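Cytochrome P450 (CYP102L1) (Mycobacterium phage Adler, PDB 6N6Q) probably acts as a haem-dependent monooxygenase of the cytochrome P450 family, encoded by a mycobacteriophage. Local coordinates at residues A[340-354]-A[366-380]. Residues are numbered along the deposited sequence; the frame is centred on the assembly and turned at random.
With HEM (protoporphyrin IX containing Fe), chain E; CAC (cacodylate ion), chain F.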
loop_
_atom_site.group_PDB
_atom_site.type_symbol
_atom_site.label_atom_id
_atom_site.label_comp_id
_atom_site.label_asym_id
_atom_site.label_seq_id
_atom_site.Cartn_x
_atom_site.Cartn_y
_atom_site.Cartn_z
ATOM N N ARG A 340 12.136 2.104 0.028
ATOM C CA ARG A 340 13.241 1.187 -0.218
ATOM C C ARG A 340 13.601 0.423 1.051
ATOM O O ARG A 340 13.562 -0.812 1.079
ATOM C CB ARG A 340 14.460 1.945 -0.748
ATOM C CG ARG A 340 15.609 1.034 -1.156
ATOM C CD ARG A 340 16.917 1.791 -1.305
ATOM N NE ARG A 340 17.386 2.326 -0.030
ATOM C CZ ARG A 340 18.078 1.626 0.863
ATOM N NH1 ARG A 340 18.383 0.358 0.622
ATOM N NH2 ARG A 340 18.464 2.191 1.997
ATOM N N LEU A 341 13.944 1.149 2.117
ATOM C CA LEU A 341 14.387 0.498 3.345
ATOM C C LEU A 341 13.298 -0.387 3.939
ATOM O O LEU A 341 13.600 -1.429 4.532
ATOM C CB LEU A 341 14.837 1.547 4.362
ATOM C CG LEU A 341 15.845 1.067 5.408
ATOM C CD1 LEU A 341 17.082 0.505 4.727
ATOM C CD2 LEU A 341 16.220 2.199 6.351
ATOM N N TRP A 342 12.034 0.001 3.785
ATOM C CA TRP A 342 10.911 -0.789 4.287
ATOM C C TRP A 342 9.757 -0.697 3.304
ATOM O O TRP A 342 8.851 0.132 3.460
ATOM C CB TRP A 342 10.482 -0.327 5.680
ATOM C CG TRP A 342 11.509 -0.608 6.726
ATOM C CD1 TRP A 342 12.412 0.273 7.245
ATOM C CD2 TRP A 342 11.752 -1.861 7.375
ATOM N NE1 TRP A 342 13.197 -0.353 8.183
ATOM C CE2 TRP A 342 12.813 -1.664 8.281
ATOM C CE3 TRP A 342 11.173 -3.130 7.279
ATOM C CZ2 TRP A 342 13.310 -2.689 9.084
ATOM C CZ3 TRP A 342 11.666 -4.148 8.079
ATOM C CH2 TRP A 342 12.724 -3.920 8.971
ATOM N N PRO A 343 9.746 -1.547 2.280
ATOM C CA PRO A 343 8.620 -1.541 1.341
ATOM C C PRO A 343 7.381 -2.135 1.982
ATOM O O PRO A 343 7.359 -3.326 2.309
ATOM C CB PRO A 343 9.123 -2.391 0.167
ATOM C CG PRO A 343 10.278 -3.198 0.710
ATOM C CD PRO A 343 10.626 -2.712 2.092
ATOM N N VAL A 344 6.350 -1.306 2.182
ATOM C CA VAL A 344 5.145 -1.765 2.864
ATOM C C VAL A 344 4.523 -2.941 2.125
ATOM O O VAL A 344 3.947 -3.840 2.748
ATOM C CB VAL A 344 4.149 -0.602 3.038
ATOM C CG1 VAL A 344 4.721 0.437 3.989
ATOM C CG2 VAL A 344 3.819 0.031 1.696
ATOM N N ALA A 345 4.630 -2.963 0.801
ATOM C CA ALA A 345 4.345 -4.173 0.044
ATOM C C ALA A 345 5.659 -4.923 -0.129
ATOM O O ALA A 345 6.398 -4.670 -1.090
ATOM C CB ALA A 345 3.712 -3.844 -1.308
ATOM N N PRO A 346 5.988 -5.849 0.777
ATOM C CA PRO A 346 7.357 -6.386 0.821
ATOM C C PRO A 346 7.714 -7.275 -0.356
ATOM O O PRO A 346 8.896 -7.606 -0.515
ATOM C CB PRO A 346 7.376 -7.175 2.133
ATOM C CG PRO A 346 5.966 -7.633 2.296
ATOM C CD PRO A 346 5.097 -6.535 1.731
ATOM N N GLY A 347 6.751 -7.673 -1.178
ATOM C CA GLY A 347 7.067 -8.515 -2.314
ATOM C C GLY A 347 5.819 -8.857 -3.093
ATOM O O GLY A 347 4.700 -8.494 -2.717
ATOM N N TYR A 348 6.033 -9.570 -4.194
ATOM C CA TYR A 348 4.953 -9.997 -5.068
ATOM C C TYR A 348 5.282 -11.372 -5.629
ATOM O O TYR A 348 6.438 -11.805 -5.641
ATOM C CB TYR A 348 4.716 -8.991 -6.204
ATOM C CG TYR A 348 5.972 -8.595 -6.944
ATOM C CD1 TYR A 348 6.758 -7.539 -6.501
ATOM C CD2 TYR A 348 6.370 -9.271 -8.089
ATOM C CE1 TYR A 348 7.905 -7.171 -7.173
ATOM C CE2 TYR A 348 7.517 -8.910 -8.769
ATOM C CZ TYR A 348 8.280 -7.859 -8.307
ATOM O OH TYR A 348 9.424 -7.497 -8.980
ATOM N N PHE A 349 4.244 -12.060 -6.094
ATOM C CA PHE A 349 4.367 -13.411 -6.621
ATOM C C PHE A 349 4.258 -13.382 -8.138
ATOM O O PHE A 349 3.352 -12.746 -8.688
ATOM C CB PHE A 349 3.297 -14.328 -6.029
ATOM C CG PHE A 349 3.541 -14.692 -4.593
ATOM C CD1 PHE A 349 4.368 -15.758 -4.266
ATOM C CD2 PHE A 349 2.946 -13.972 -3.569
ATOM C CE1 PHE A 349 4.594 -16.099 -2.944
ATOM C CE2 PHE A 349 3.171 -14.307 -2.247
ATOM C CZ PHE A 349 3.995 -15.372 -1.934
ATOM N N ARG A 350 5.177 -14.073 -8.806
ATOM C CA ARG A 350 5.171 -14.177 -10.255
ATOM C C ARG A 350 5.049 -15.637 -10.662
ATOM O O ARG A 350 5.357 -16.545 -9.889
ATOM C CB ARG A 350 6.434 -13.562 -10.865
ATOM C CG ARG A 350 6.647 -12.102 -10.502
ATOM C CD ARG A 350 7.053 -11.298 -11.721
ATOM N NE ARG A 350 5.900 -10.738 -12.417
ATOM C CZ ARG A 350 5.899 -10.391 -13.700
ATOM N NH1 ARG A 350 6.989 -10.567 -14.436
ATOM N NH2 ARG A 350 4.806 -9.881 -14.250
ATOM N N GLN A 351 4.585 -15.855 -11.890
ATOM C CA GLN A 351 4.418 -17.198 -12.426
ATOM C C GLN A 351 4.902 -17.221 -13.868
ATOM O O GLN A 351 4.893 -16.198 -14.558
ATOM C CB GLN A 351 2.958 -17.670 -12.346
ATOM C CG GLN A 351 2.005 -16.901 -13.239
ATOM C CD GLN A 351 0.558 -17.281 -13.013
ATOM O OE1 GLN A 351 0.201 -17.821 -11.966
ATOM N NE2 GLN A 351 -0.286 -17.002 -13.998
ATOM N N ALA A 352 5.337 -18.398 -14.313
ATOM C CA ALA A 352 5.936 -18.551 -15.631
ATOM C C ALA A 352 4.853 -18.763 -16.682
ATOM O O ALA A 352 4.012 -19.658 -16.547
ATOM C CB ALA A 352 6.921 -19.719 -15.640
ATOM N N LYS A 353 4.878 -17.934 -17.729
ATOM C CA LYS A 353 3.915 -18.088 -18.814
ATOM C C LYS A 353 4.240 -19.295 -19.682
ATOM O O LYS A 353 3.341 -19.874 -20.302
ATOM C CB LYS A 353 3.873 -16.817 -19.663
ATOM C CG LYS A 353 3.448 -15.579 -18.893
ATOM C CD LYS A 353 3.710 -14.304 -19.679
ATOM C CE LYS A 353 2.844 -14.221 -20.923
ATOM N NZ LYS A 353 3.128 -12.984 -21.701
ATOM N N GLN A 354 5.514 -19.679 -19.747
ATOM C CA GLN A 354 5.961 -20.836 -20.510
ATOM C C GLN A 354 7.020 -21.564 -19.697
ATOM O O GLN A 354 7.436 -21.107 -18.629
ATOM C CB GLN A 354 6.535 -20.430 -21.875
ATOM C CG GLN A 354 5.753 -19.348 -22.603
ATOM C CD GLN A 354 6.583 -18.634 -23.651
ATOM O OE1 GLN A 354 6.428 -17.430 -23.866
ATOM N NE2 GLN A 354 7.469 -19.372 -24.312
ATOM N N LYS A 366 8.669 -24.910 -15.099
ATOM C CA LYS A 366 7.535 -25.260 -15.940
ATOM C C LYS A 366 6.497 -24.141 -15.894
ATOM O O LYS A 366 6.427 -23.371 -14.932
ATOM C CB LYS A 366 6.938 -26.593 -15.471
ATOM C CG LYS A 366 5.577 -26.967 -16.047
ATOM C CD LYS A 366 5.616 -27.139 -17.558
ATOM C CE LYS A 366 4.220 -27.383 -18.106
ATOM N NZ LYS A 366 3.219 -26.474 -17.470
ATOM N N LYS A 367 5.715 -24.029 -16.967
ATOM C CA LYS A 367 4.623 -23.066 -17.015
ATOM C C LYS A 367 3.730 -23.204 -15.787
ATOM O O LYS A 367 3.445 -24.314 -15.327
ATOM C CB LYS A 367 3.803 -23.267 -18.293
ATOM C CG LYS A 367 2.559 -22.397 -18.387
ATOM C CD LYS A 367 1.763 -22.699 -19.647
ATOM C CE LYS A 367 0.459 -21.919 -19.670
ATOM N NZ LYS A 367 -0.342 -22.201 -20.892
ATOM N N ASN A 368 3.310 -22.056 -15.249
ATOM C CA ASN A 368 2.478 -21.907 -14.056
ATOM C C ASN A 368 3.221 -22.205 -12.759
ATOM O O ASN A 368 2.592 -22.253 -11.695
ATOM C CB ASN A 368 1.207 -22.764 -14.119
ATOM C CG ASN A 368 0.203 -22.241 -15.125
ATOM O OD1 ASN A 368 0.207 -21.058 -15.467
ATOM N ND2 ASN A 368 -0.668 -23.121 -15.604
ATOM N N ASP A 369 4.535 -22.411 -12.807
ATOM C CA ASP A 369 5.318 -22.431 -11.580
ATOM C C ASP A 369 5.482 -21.009 -11.067
ATOM O O ASP A 369 5.679 -20.072 -11.846
ATOM C CB ASP A 369 6.688 -23.069 -11.812
ATOM C CG ASP A 369 6.605 -24.565 -12.043
ATOM O OD1 ASP A 369 5.612 -25.184 -11.604
ATOM O OD2 ASP A 369 7.536 -25.122 -12.660
ATOM N N TRP A 370 5.394 -20.841 -9.751
ATOM C CA TRP A 370 5.375 -19.515 -9.157
ATOM C C TRP A 370 6.523 -19.334 -8.173
ATOM O O TRP A 370 6.946 -20.278 -7.500
ATOM C CB TRP A 370 4.031 -19.229 -8.463
ATOM C CG TRP A 370 3.542 -20.322 -7.565
ATOM C CD1 TRP A 370 2.935 -21.484 -7.945
ATOM C CD2 TRP A 370 3.594 -20.346 -6.134
ATOM N NE1 TRP A 370 2.618 -22.235 -6.839
ATOM C CE2 TRP A 370 3.011 -21.558 -5.715
ATOM C CE3 TRP A 370 4.082 -19.463 -5.167
ATOM C CZ2 TRP A 370 2.901 -21.909 -4.371
ATOM C CZ3 TRP A 370 3.974 -19.813 -3.835
ATOM C CH2 TRP A 370 3.388 -21.026 -3.449
ATOM N N VAL A 371 7.025 -18.099 -8.110
ATOM C CA VAL A 371 8.091 -17.706 -7.201
ATOM C C VAL A 371 7.675 -16.423 -6.491
ATOM O O VAL A 371 6.686 -15.778 -6.848
ATOM C CB VAL A 371 9.439 -17.503 -7.925
ATOM C CG1 VAL A 371 9.873 -18.782 -8.632
ATOM C CG2 VAL A 371 9.338 -16.345 -8.909
ATOM N N PHE A 372 8.454 -16.054 -5.478
ATOM C CA PHE A 372 8.227 -14.845 -4.697
ATOM C C PHE A 372 9.427 -13.926 -4.861
ATOM O O PHE A 372 10.563 -14.332 -4.596
ATOM C CB PHE A 372 8.000 -15.178 -3.221
ATOM C CG PHE A 372 7.837 -13.971 -2.337
ATOM C CD1 PHE A 372 6.661 -13.236 -2.350
ATOM C CD2 PHE A 372 8.852 -13.583 -1.478
ATOM C CE1 PHE A 372 6.507 -12.129 -1.532
ATOM C CE2 PHE A 372 8.703 -12.478 -0.657
ATOM C CZ PHE A 372 7.528 -11.751 -0.684
ATOM N N VAL A 373 9.174 -12.699 -5.305
ATOM C CA VAL A 373 10.204 -11.670 -5.384
ATOM C C VAL A 373 10.237 -10.954 -4.040
ATOM O O VAL A 373 9.274 -10.284 -3.660
ATOM C CB VAL A 373 9.936 -10.692 -6.533
ATOM C CG1 VAL A 373 10.918 -9.532 -6.481
ATOM C CG2 VAL A 373 10.023 -11.410 -7.873
ATOM N N ASN A 374 11.340 -11.106 -3.310
ATOM C CA ASN A 374 11.501 -10.489 -1.995
ATOM C C ASN A 374 12.043 -9.078 -2.197
ATOM O O ASN A 374 13.253 -8.880 -2.334
ATOM C CB ASN A 374 12.424 -11.328 -1.117
ATOM C CG ASN A 374 12.431 -10.876 0.332
ATOM O OD1 ASN A 374 12.144 -9.721 0.641
ATOM N ND2 ASN A 374 12.766 -11.792 1.233
ATOM N N LEU A 375 11.141 -8.092 -2.213
ATOM C CA LEU A 375 11.561 -6.708 -2.412
ATOM C C LEU A 375 12.355 -6.190 -1.220
ATOM O O LEU A 375 13.325 -5.444 -1.395
ATOM C CB LEU A 375 10.347 -5.814 -2.663
ATOM C CG LEU A 375 9.645 -5.944 -4.013
ATOM C CD1 LEU A 375 8.332 -5.187 -3.988
ATOM C CD2 LEU A 375 10.544 -5.427 -5.125
ATOM N N HIS A 376 11.954 -6.566 -0.003
ATOM C CA HIS A 376 12.659 -6.094 1.184
ATOM C C HIS A 376 14.118 -6.524 1.168
ATOM O O HIS A 376 15.005 -5.757 1.561
ATOM C CB HIS A 376 11.969 -6.602 2.449
ATOM C CG HIS A 376 12.769 -6.383 3.695
ATOM N ND1 HIS A 376 13.277 -7.420 4.447
ATOM C CD2 HIS A 376 13.159 -5.243 4.314
ATOM C CE1 HIS A 376 13.939 -6.929 5.480
ATOM N NE2 HIS A 376 13.883 -5.611 5.423
ATOM N N ALA A 377 14.390 -7.748 0.713
ATOM C CA ALA A 377 15.774 -8.189 0.597
ATOM C C ALA A 377 16.462 -7.526 -0.589
ATOM O O ALA A 377 17.643 -7.167 -0.508
ATOM C CB ALA A 377 15.829 -9.711 0.472
ATOM N N ALA A 378 15.736 -7.344 -1.694
ATOM C CA ALA A 378 16.333 -6.745 -2.883
ATOM C C ALA A 378 16.599 -5.257 -2.686
ATOM O O ALA A 378 17.598 -4.727 -3.186
ATOM C CB ALA A 378 15.429 -6.975 -4.095
ATOM N N HIS A 379 15.716 -4.564 -1.965
ATOM C CA HIS A 379 15.908 -3.134 -1.748
ATOM C C HIS A 379 17.044 -2.858 -0.774
ATOM O O HIS A 379 17.693 -1.810 -0.863
ATOM C CB HIS A 379 14.614 -2.501 -1.243
ATOM C CG HIS A 379 13.544 -2.398 -2.284
ATOM N ND1 HIS A 379 12.316 -1.827 -2.034
ATOM C CD2 HIS A 379 13.520 -2.792 -3.580
ATOM C CE1 HIS A 379 11.580 -1.872 -3.130
ATOM N NE2 HIS A 379 12.287 -2.453 -4.083
ATOM N N THR A 380 17.296 -3.772 0.161
ATOM C CA THR A 380 18.404 -3.655 1.097
ATOM C C THR A 380 19.596 -4.510 0.689
ATOM O O THR A 380 20.515 -4.702 1.493
ATOM C CB THR A 380 17.945 -4.031 2.508
ATOM O OG1 THR A 380 17.583 -5.416 2.542
ATOM C CG2 THR A 380 16.743 -3.193 2.914
HETATM C CHA HEM E . -1.124 -3.364 -6.919
HETATM C CHB HEM E . 2.021 -1.481 -3.728
HETATM C CHC HEM E . -1.014 2.236 -2.934
HETATM C CHD HEM E . -4.420 -0.051 -5.540
HETATM C C1A HEM E . 0.010 -3.179 -6.153
HETATM C C2A HEM E . 1.204 -4.005 -6.147
HETATM C C3A HEM E . 2.065 -3.486 -5.270
HETATM C C4A HEM E . 1.460 -2.308 -4.680
HETATM C CMA HEM E . 3.462 -4.052 -4.943
HETATM C CAA HEM E . 1.449 -5.272 -6.994
HETATM C CBA HEM E . 0.870 -6.472 -6.250
HETATM C CGA HEM E . 1.239 -7.759 -6.943
HETATM O O1A HEM E . 2.038 -7.721 -7.915
HETATM O O2A HEM E . 0.732 -8.829 -6.520
HETATM C C1B HEM E . 1.501 -0.282 -3.279
HETATM C C2B HEM E . 2.191 0.688 -2.452
HETATM C C3B HEM E . 1.354 1.721 -2.229
HETATM C C4B HEM E . 0.106 1.428 -2.912
HETATM C CMB HEM E . 3.643 0.493 -1.954
HETATM C CAB HEM E . 1.571 3.022 -1.413
HETATM C CBB HEM E . 2.685 3.332 -0.737
HETATM C C1C HEM E . -2.201 1.971 -3.589
HETATM C C2C HEM E . -3.352 2.845 -3.682
HETATM C C3C HEM E . -4.298 2.230 -4.394
HETATM C C4C HEM E . -3.784 0.924 -4.791
HETATM C CMC HEM E . -3.484 4.254 -3.063
HETATM C CAC HEM E . -5.676 2.866 -4.699
HETATM C CBC HEM E . -6.609 2.261 -5.441
HETATM C C1D HEM E . -3.831 -1.142 -6.151
HETATM C C2D HEM E . -4.480 -2.084 -7.044
HETATM C C3D HEM E . -3.574 -2.993 -7.424
HETATM C C4D HEM E . -2.312 -2.668 -6.789
HETATM C CMD HEM E . -5.963 -2.045 -7.478
HETATM C CAD HEM E . -3.824 -4.186 -8.376
HETATM C CBD HEM E . -3.690 -3.733 -9.826
HETATM C CGD HEM E . -3.839 -4.913 -10.754
HETATM O O1D HEM E . -4.325 -4.718 -11.900
HETATM O O2D HEM E . -3.481 -6.051 -10.351
HETATM N NA HEM E . 0.207 -2.157 -5.243
HETATM N NB HEM E . 0.235 0.204 -3.539
HETATM N NC HEM E . -2.504 0.812 -4.276
HETATM N ND HEM E . -2.509 -1.532 -6.022
HETATM FE FE HEM E . -1.193 -0.734 -4.653
HETATM AS AS CAC F . -4.290 -17.262 -13.569
HETATM O O1 CAC F . -5.479 -16.548 -14.600
HETATM O O2 CAC F . -3.304 -16.326 -12.504
HETATM C C1 CAC F . -5.169 -18.622 -12.539
HETATM C C2 CAC F . -3.152 -18.333 -14.678
#
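Tyr348 and Val373 face each other across an antiparallel strand pair in the five-stranded beta-sheet of the cytochrome P450 fold. Strand 370-374 runs back beside strand 347-352, and the helical turn 375-379 closes on the end of helix 329-341. The tight part lies near the haem. Val373 CB sits over one face of the Tyr348 ring, 3.9 Å from its centroid, a CH-pi contact. CG of Tyr348 lies between its backbone N and carbonyl carbon (chi1 50°), which turns a face of the ring to Val373 CB. Tyr348 CB also meets haem propionate O1A at 3.4 Å, and the Tyr348 hydroxyl hydrogen-bonds to Asn72. Leu375 CD2 touches Tyr348 CE1. The other face of the sheet carries an aromatic cluster of Phe349, Trp370 and Phe372. Phe372 CD1 lies over one face of Phe349, 3.4 Å from Phe349 CZ, with the ring planes 50° apart. The Lys366 to Asp369 end is looser and faces solvent. There a type II beta turn runs from Lys366 to Asp369, and the long Lys367 side chain extends away past Lys353 O. Backbone bonds still hold this end, Asn368 N reaching Ala352 O at 2.8 Å. At the helical end the rings of Trp342 and His376 are near parallel but slid apart, so they barely overlap. Beside them, Arg340 NH1 donates to His379 O at 2.7 Å, with the oxygen near the guanidinium plane.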